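Side-chain contact in ABC-type transport system, sugar-family extracellular solute-binding protein (Peptoclostridium difficile 630, PDB 6HNI), which binds tyrosine, probably for uptake by an ABC transporter, and is a lipoprotein with adhesive properties: residues 39-44 and 61-66. The protein carries 1 engineered substitution. Sequence-based numbering, arbitrary orientation.
Sequences ATRTGF and IDFQNA. With EDO (1,2-ethanediol), chain C; EDO (1,2-ethanediol), chain E.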
loop_
_atom_site.group_PDB
_atom_site.type_symbol
_atom_site.label_atom_id
_atom_site.label_comp_id
_atom_site.label_asym_id
_atom_site.label_seq_id
_atom_site.Cartn_x
_atom_site.Cartn_y
_atom_site.Cartn_z
ATOM N N ALA A 39 -3.318 5.054 -7.742
ATOM C CA ALA A 39 -2.487 4.590 -8.880
ATOM C C ALA A 39 -2.921 3.202 -9.335
ATOM O O ALA A 39 -2.977 2.910 -10.575
ATOM C CB ALA A 39 -0.990 4.624 -8.540
ATOM N N THR A 40 -3.278 2.318 -8.418
ATOM C CA THR A 40 -3.707 0.982 -8.831
ATOM C C THR A 40 -4.996 1.062 -9.607
ATOM O O THR A 40 -5.156 0.272 -10.563
ATOM C CB THR A 40 -3.843 -0.042 -7.701
ATOM O OG1 THR A 40 -4.976 0.275 -6.883
ATOM C CG2 THR A 40 -2.605 -0.102 -6.861
ATOM N N ARG A 41 -5.928 1.900 -9.212
ATOM C CA ARG A 41 -7.191 2.026 -9.939
ATOM C C ARG A 41 -6.899 2.521 -11.357
ATOM O O ARG A 41 -7.475 2.010 -12.364
ATOM C CB ARG A 41 -8.150 2.959 -9.182
ATOM C CG ARG A 41 -9.585 3.020 -9.674
ATOM C CD ARG A 41 -9.737 4.010 -10.784
ATOM N NE ARG A 41 -11.131 4.336 -11.109
ATOM C CZ ARG A 41 -11.883 5.279 -10.537
ATOM N NH1 ARG A 41 -13.097 5.540 -11.000
ATOM N NH2 ARG A 41 -11.432 6.021 -9.545
ATOM N N THR A 42 -6.038 3.523 -11.470
ATOM C CA THR A 42 -5.663 4.083 -12.770
ATOM C C THR A 42 -5.122 2.998 -13.699
ATOM O O THR A 42 -5.568 2.859 -14.879
ATOM C CB THR A 42 -4.647 5.209 -12.576
ATOM O OG1 THR A 42 -5.319 6.278 -11.911
ATOM C CG2 THR A 42 -4.096 5.734 -13.901
ATOM N N GLY A 43 -4.175 2.213 -13.222
ATOM C CA GLY A 43 -3.591 1.129 -14.026
ATOM C C GLY A 43 -4.585 0.061 -14.403
ATOM O O GLY A 43 -4.572 -0.426 -15.578
ATOM N N PHE A 44 -5.447 -0.345 -13.486
ATOM C CA PHE A 44 -6.424 -1.395 -13.737
ATOM C C PHE A 44 -7.336 -0.973 -14.880
ATOM O O PHE A 44 -7.574 -1.764 -15.812
ATOM C CB PHE A 44 -7.249 -1.629 -12.471
ATOM C CG PHE A 44 -8.356 -2.628 -12.560
ATOM C CD1 PHE A 44 -8.147 -3.921 -12.207
ATOM C CD2 PHE A 44 -9.666 -2.220 -12.849
ATOM C CE1 PHE A 44 -9.166 -4.858 -12.234
ATOM C CE2 PHE A 44 -10.695 -3.168 -12.882
ATOM C CZ PHE A 44 -10.450 -4.471 -12.558
ATOM N N ILE A 61 -18.421 0.016 -14.911
ATOM C CA ILE A 61 -17.585 0.124 -13.699
ATOM C C ILE A 61 -18.339 0.962 -12.646
ATOM O O ILE A 61 -18.659 2.120 -12.900
ATOM C CB ILE A 61 -16.220 0.732 -14.042
ATOM C CG1 ILE A 61 -15.449 -0.117 -15.072
ATOM C CG2 ILE A 61 -15.387 0.868 -12.795
ATOM C CD1 ILE A 61 -14.124 0.496 -15.512
ATOM N N ASP A 62 -18.580 0.366 -11.464
ATOM C CA ASP A 62 -19.218 1.029 -10.312
ATOM C C ASP A 62 -18.088 1.218 -9.278
ATOM O O ASP A 62 -17.706 0.281 -8.543
ATOM C CB ASP A 62 -20.304 0.083 -9.794
ATOM C CG ASP A 62 -21.078 0.598 -8.602
ATOM O OD1 ASP A 62 -20.768 1.699 -8.092
ATOM O OD2 ASP A 62 -22.030 -0.140 -8.186
ATOM N N PHE A 63 -17.526 2.423 -9.268
ATOM C CA PHE A 63 -16.452 2.779 -8.331
ATOM C C PHE A 63 -17.022 3.304 -7.009
ATOM O O PHE A 63 -17.881 4.217 -6.996
ATOM C CB PHE A 63 -15.561 3.851 -8.946
ATOM C CG PHE A 63 -14.513 4.362 -7.988
ATOM C CD1 PHE A 63 -13.394 3.581 -7.702
ATOM C CD2 PHE A 63 -14.654 5.565 -7.356
ATOM C CE1 PHE A 63 -12.433 3.976 -6.790
ATOM C CE2 PHE A 63 -13.697 6.002 -6.403
ATOM C CZ PHE A 63 -12.580 5.204 -6.149
ATOM N N GLN A 64 -16.507 2.748 -5.919
ATOM C CA GLN A 64 -16.937 3.120 -4.552
ATOM C C GLN A 64 -15.730 3.300 -3.650
ATOM O O GLN A 64 -14.879 2.418 -3.524
ATOM C CB GLN A 64 -17.858 2.068 -3.942
ATOM C CG GLN A 64 -19.149 1.818 -4.710
ATOM C CD GLN A 64 -20.153 2.936 -4.578
ATOM O OE1 GLN A 64 -20.229 3.566 -3.529
ATOM N NE2 GLN A 64 -21.017 3.130 -5.592
ATOM N N ASN A 65 -15.664 4.480 -3.043
ATOM C CA ASN A 65 -14.601 4.873 -2.105
ATOM C C ASN A 65 -15.215 4.883 -0.698
ATOM O O ASN A 65 -16.231 5.519 -0.460
ATOM C CB ASN A 65 -14.096 6.231 -2.521
ATOM C CG ASN A 65 -12.945 6.768 -1.661
ATOM O OD1 ASN A 65 -12.588 6.231 -0.619
ATOM N ND2 ASN A 65 -12.372 7.869 -2.105
ATOM N N ALA A 66 -14.578 4.156 0.211
ATOM C CA ALA A 66 -15.037 4.095 1.625
ATOM C C ALA A 66 -14.657 5.313 2.451
ATOM O O ALA A 66 -15.053 5.400 3.600
ATOM C CB ALA A 66 -14.533 2.862 2.296
HETATM C C1 EDO C . -14.151 9.453 -9.156
HETATM O O1 EDO C . -13.114 8.463 -9.029
HETATM C C2 EDO C . -15.520 8.787 -9.286
HETATM O O2 EDO C . -15.454 7.722 -10.259
HETATM C C1 EDO E . -10.765 10.710 0.776
HETATM O O1 EDO E . -10.805 9.474 -0.003
HETATM C C2 EDO E . -10.999 10.505 2.279
HETATM O O2 EDO E . -12.143 11.190 2.791
#
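Arg41 lays its guanidinium flat on the ring of Phe63, a cation-pi stack on the beta-alpha-beta unit in which helix 35-50 connects the parallel strands 24-30 and 59-65. The unit lies at one edge of the five-stranded parallel sheet of a lobe of the periplasmic-binding-protein fold, with 59-65 as an edge strand. The tight part is the stack itself: the planes are only 15° apart, Arg41 CZ lies 3.9 Å from the ring centroid, and Arg41 NH1 approaches Phe63 CG to 3.5 Å, while NH2 sits over the middle of the ring. Arginine suits this place because its chain is long enough to span from helix to strand, the two backbones being 9.4 Å apart between Arg41 CA and Phe63 CA, and because its broad planar cation can cover an aromatic face while its N-H groups still point outward in plane. A bend at chi2 (-86°) turns the chain so that the flat end meets the ring. Phenylalanine offers the matching surface, and its side chain also touches Ile28 and Gln30 of strand 24-30.

Elsewhere the contact is loose. Neither touching residue is fully buried, and no hydrogen bond links the segments. Asp62 and Gln64 point to the opposite sheet face, toward helix 70-82. A 1,2-ethanediol, probably from the crystallisation liquor, borders the stack: Arg41 NH2 donates to its O1 at 3.0 Å, near the guanidinium plane, and NH1 reaches its O2 at 3.3 Å.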